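OR486 (Synthetic construct, PDB 4R80) is a de novo designed beta-sheet protein with a cystatin fold and probably has no natural function. Local coordinates at residues A[42-47]-A[55-60]. Sequence-based numbering, arbitrary orientation.
Sequences VELEIT and ITVEVE
Leu44 and Val57 meet on a diagonal between two successive hydrogen-bonded pairs, on the face shared by Val42, Leu44, Ile55 and Val57: Leu44 CD1 lies 3.4 Å from Val57 CG1, and the two side chains cross obliquely. A chi1 of 43° places Val57 CG1 between its own backbone N and carbonyl carbon. This methyl meets side chains of two residues of the partner strand, Leu44 and also Val42, whose CB is 3.8 Å from Val57 CG1. A second oblique crossing joins Ile46 and Ile55, whose CD1 atoms approach to 3.7 Å; in Ile46 the extended chi2 of -175° carries CD1 to this meeting.

The backbone fixes the register. Val42 with Val57 and Leu44 with Ile55 are hydrogen-bonded pairs, each closed by two reciprocal, nearly straight N-H...O bonds; Leu44 N to Ile55 O is 2.7 Å. Between them Glu43 and Thr56 form a non-hydrogen-bonded pair whose side chains project from the other face, Glu43 CG lying 4.2 Å from Thr56 OG1. The segment axes run at 149°, antiparallel with marked twist.

These pairs belong to the hairpin of strands 39-48 and 51-62, the inner strands of the four-stranded antiparallel sheet. A helix packed across one face of such a sheet characterises the designed cystatin fold: helix 4-22 meets Val42 and Val57 through Ala15, Ile46 and Ile55 through Ile19, while strand 28-36 flanks Leu44 and strand 65-76 flanks Val57.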
ATOM      1  N   VAL A  42       1.615  -3.865  -2.157  1.00  9.53           N
ATOM      2  CA  VAL A  42       0.305  -3.663  -1.552  1.00 11.36           C
ATOM      3  C   VAL A  42      -0.621  -2.928  -2.515  1.00 12.46           C
ATOM      4  O   VAL A  42      -0.326  -1.819  -2.959  1.00 10.76           O
ATOM      5  CB  VAL A  42       0.407  -2.869  -0.238  1.00 16.45           C
ATOM      6  CG1 VAL A  42      -0.963  -2.736   0.406  1.00  6.95           C
ATOM      7  CG2 VAL A  42       1.387  -3.539   0.712  1.00  9.34           C
ATOM      8  N   GLU A  43      -1.740  -3.568  -2.839  1.00 14.96           N
ATOM      9  CA  GLU A  43      -2.730  -2.996  -3.739  1.00 15.29           C
ATOM     10  C   GLU A  43      -3.867  -2.378  -2.934  1.00 11.07           C
ATOM     11  O   GLU A  43      -4.493  -3.049  -2.114  1.00 15.45           O
ATOM     12  CB  GLU A  43      -3.270  -4.088  -4.661  1.00 11.66           C
ATOM     13  CG  GLU A  43      -2.200  -4.730  -5.530  1.00 24.83           C
ATOM     14  CD  GLU A  43      -2.725  -5.894  -6.345  1.00 43.69           C
ATOM     15  OE1 GLU A  43      -3.925  -5.891  -6.691  1.00 41.20           O
ATOM     16  OE2 GLU A  43      -1.939  -6.825  -6.624  1.00 39.41           O
ATOM     17  N   LEU A  44      -4.136  -1.097  -3.173  1.00 13.91           N
ATOM     18  CA  LEU A  44      -5.194  -0.396  -2.455  1.00 15.06           C
ATOM     19  C   LEU A  44      -6.138   0.277  -3.440  1.00 14.78           C
ATOM     20  O   LEU A  44      -5.753   0.608  -4.561  1.00 13.95           O
ATOM     21  CB  LEU A  44      -4.611   0.646  -1.493  1.00 12.11           C
ATOM     22  CG  LEU A  44      -3.500   0.192  -0.543  1.00 11.51           C
ATOM     23  CD1 LEU A  44      -2.168   0.386  -1.214  1.00  8.56           C
ATOM     24  CD2 LEU A  44      -3.534   0.954   0.767  1.00 15.40           C
ATOM     25  N   GLU A  45      -7.385   0.478  -3.009  1.00 23.39           N
ATOM     26  CA  GLU A  45      -8.393   1.114  -3.844  1.00 20.10           C
ATOM     27  C   GLU A  45      -9.086   2.254  -3.104  1.00 21.79           C
ATOM     28  O   GLU A  45      -9.464   2.120  -1.944  1.00 24.55           O
ATOM     29  CB  GLU A  45      -9.428   0.083  -4.306  1.00 20.27           C
ATOM     30  CG  GLU A  45     -10.510   0.647  -5.221  1.00 34.09           C
ATOM     31  CD  GLU A  45     -11.390  -0.428  -5.828  1.00 41.11           C
ATOM     32  OE1 GLU A  45     -11.056  -1.619  -5.679  1.00 47.28           O
ATOM     33  OE2 GLU A  45     -12.414  -0.083  -6.450  1.00 53.78           O
ATOM     34  N   ILE A  46      -9.250   3.380  -3.797  1.00 38.86           N
ATOM     35  CA  ILE A  46      -9.981   4.528  -3.273  1.00 31.32           C
ATOM     36  C   ILE A  46     -11.218   4.806  -4.124  1.00 30.92           C
ATOM     37  O   ILE A  46     -11.148   4.814  -5.352  1.00 44.07           O
ATOM     38  CB  ILE A  46      -9.093   5.792  -3.224  1.00 24.35           C
ATOM     39  CG1 ILE A  46      -7.873   5.559  -2.330  1.00 22.64           C
ATOM     40  CG2 ILE A  46      -9.875   6.993  -2.718  1.00 35.22           C
ATOM     41  CD1 ILE A  46      -7.022   6.790  -2.135  1.00 34.33           C
ATOM     42  N   THR A  47     -12.352   5.037  -3.465  1.00 32.51           N
ATOM     43  CA  THR A  47     -13.593   5.347  -4.166  1.00 38.74           C
ATOM     44  C   THR A  47     -14.273   6.554  -3.533  1.00 42.99           C
ATOM     45  O   THR A  47     -14.959   6.448  -2.520  1.00 68.14           O
ATOM     46  CB  THR A  47     -14.575   4.155  -4.170  1.00 45.68           C
ATOM     47  OG1 THR A  47     -13.977   3.045  -4.848  1.00 43.78           O
ATOM     48  CG2 THR A  47     -15.872   4.533  -4.881  1.00 32.41           C
ATOM     49  N   ILE A  55      -4.433   1.801  -6.544  1.00 19.57           N
ATOM     50  CA  ILE A  55      -3.099   2.164  -6.086  1.00 19.31           C
ATOM     51  C   ILE A  55      -2.239   0.944  -5.783  1.00 16.70           C
ATOM     52  O   ILE A  55      -2.661   0.034  -5.070  1.00 13.45           O
ATOM     53  CB  ILE A  55      -3.167   3.031  -4.814  1.00 18.24           C
ATOM     54  CG1 ILE A  55      -4.143   4.194  -5.010  1.00 21.04           C
ATOM     55  CG2 ILE A  55      -1.781   3.528  -4.429  1.00 24.52           C
ATOM     56  CD1 ILE A  55      -4.196   5.152  -3.844  1.00 28.71           C
ATOM     57  N   THR A  56      -1.035   0.927  -6.345  1.00 16.56           N
ATOM     58  CA  THR A  56      -0.050  -0.100  -6.035  1.00 15.14           C
ATOM     59  C   THR A  56       1.184   0.532  -5.399  1.00 15.85           C
ATOM     60  O   THR A  56       1.858   1.352  -6.019  1.00 10.97           O
ATOM     61  CB  THR A  56       0.372  -0.875  -7.295  1.00 21.11           C
ATOM     62  OG1 THR A  56      -0.766  -1.539  -7.857  1.00 24.13           O
ATOM     63  CG2 THR A  56       1.438  -1.904  -6.953  1.00 23.67           C
ATOM     64  N   VAL A  57       1.468   0.159  -4.156  1.00 16.43           N
ATOM     65  CA  VAL A  57       2.648   0.660  -3.456  1.00 16.62           C
ATOM     66  C   VAL A  57       3.642  -0.453  -3.135  1.00 16.35           C
ATOM     67  O   VAL A  57       3.291  -1.462  -2.522  1.00 22.74           O
ATOM     68  CB  VAL A  57       2.269   1.417  -2.176  1.00  9.42           C
ATOM     69  CG1 VAL A  57       1.205   0.666  -1.446  1.00 26.38           C
ATOM     70  CG2 VAL A  57       3.489   1.622  -1.290  1.00  8.90           C
ATOM     71  N   GLU A  58       4.883  -0.268  -3.572  1.00 13.21           N
ATOM     72  CA  GLU A  58       5.958  -1.209  -3.281  1.00 13.55           C
ATOM     73  C   GLU A  58       6.703  -0.858  -1.994  1.00 18.59           C
ATOM     74  O   GLU A  58       7.340   0.190  -1.902  1.00 10.69           O
ATOM     75  CB  GLU A  58       6.931  -1.289  -4.455  1.00 11.82           C
ATOM     76  CG  GLU A  58       6.289  -1.760  -5.743  1.00 36.10           C
ATOM     77  CD  GLU A  58       7.277  -1.835  -6.887  1.00 55.85           C
ATOM     78  OE1 GLU A  58       8.457  -1.483  -6.679  1.00 66.05           O
ATOM     79  OE2 GLU A  58       6.871  -2.245  -7.995  1.00 54.59           O
ATOM     80  N   VAL A  59       6.608  -1.737  -1.001  1.00 14.14           N
ATOM     81  CA  VAL A  59       7.292  -1.539   0.272  1.00 11.93           C
ATOM     82  C   VAL A  59       8.524  -2.434   0.338  1.00 17.50           C
ATOM     83  O   VAL A  59       8.462  -3.622   0.021  1.00 14.84           O
ATOM     84  CB  VAL A  59       6.368  -1.865   1.460  1.00 19.10           C
ATOM     85  CG1 VAL A  59       7.071  -1.576   2.776  1.00  7.40           C
ATOM     86  CG2 VAL A  59       5.068  -1.075   1.353  1.00 16.80           C
ATOM     87  N   GLU A  60       9.657  -1.850   0.738  1.00 13.21           N
ATOM     88  CA  GLU A  60      10.906  -2.596   0.830  1.00 13.30           C
ATOM     89  C   GLU A  60      11.380  -2.799   2.267  1.00 18.21           C
ATOM     90  O   GLU A  60      11.402  -1.863   3.066  1.00 12.87           O
ATOM     91  CB  GLU A  60      11.999  -1.911   0.008  1.00 13.64           C
ATOM     92  CG  GLU A  60      13.327  -2.653  -0.002  1.00 21.57           C
ATOM     93  CD  GLU A  60      13.239  -4.022  -0.664  1.00 43.95           C
ATOM     94  OE1 GLU A  60      12.364  -4.216  -1.533  1.00 51.90           O
ATOM     95  OE2 GLU A  60      14.051  -4.904  -0.313  1.00 51.79           O
TER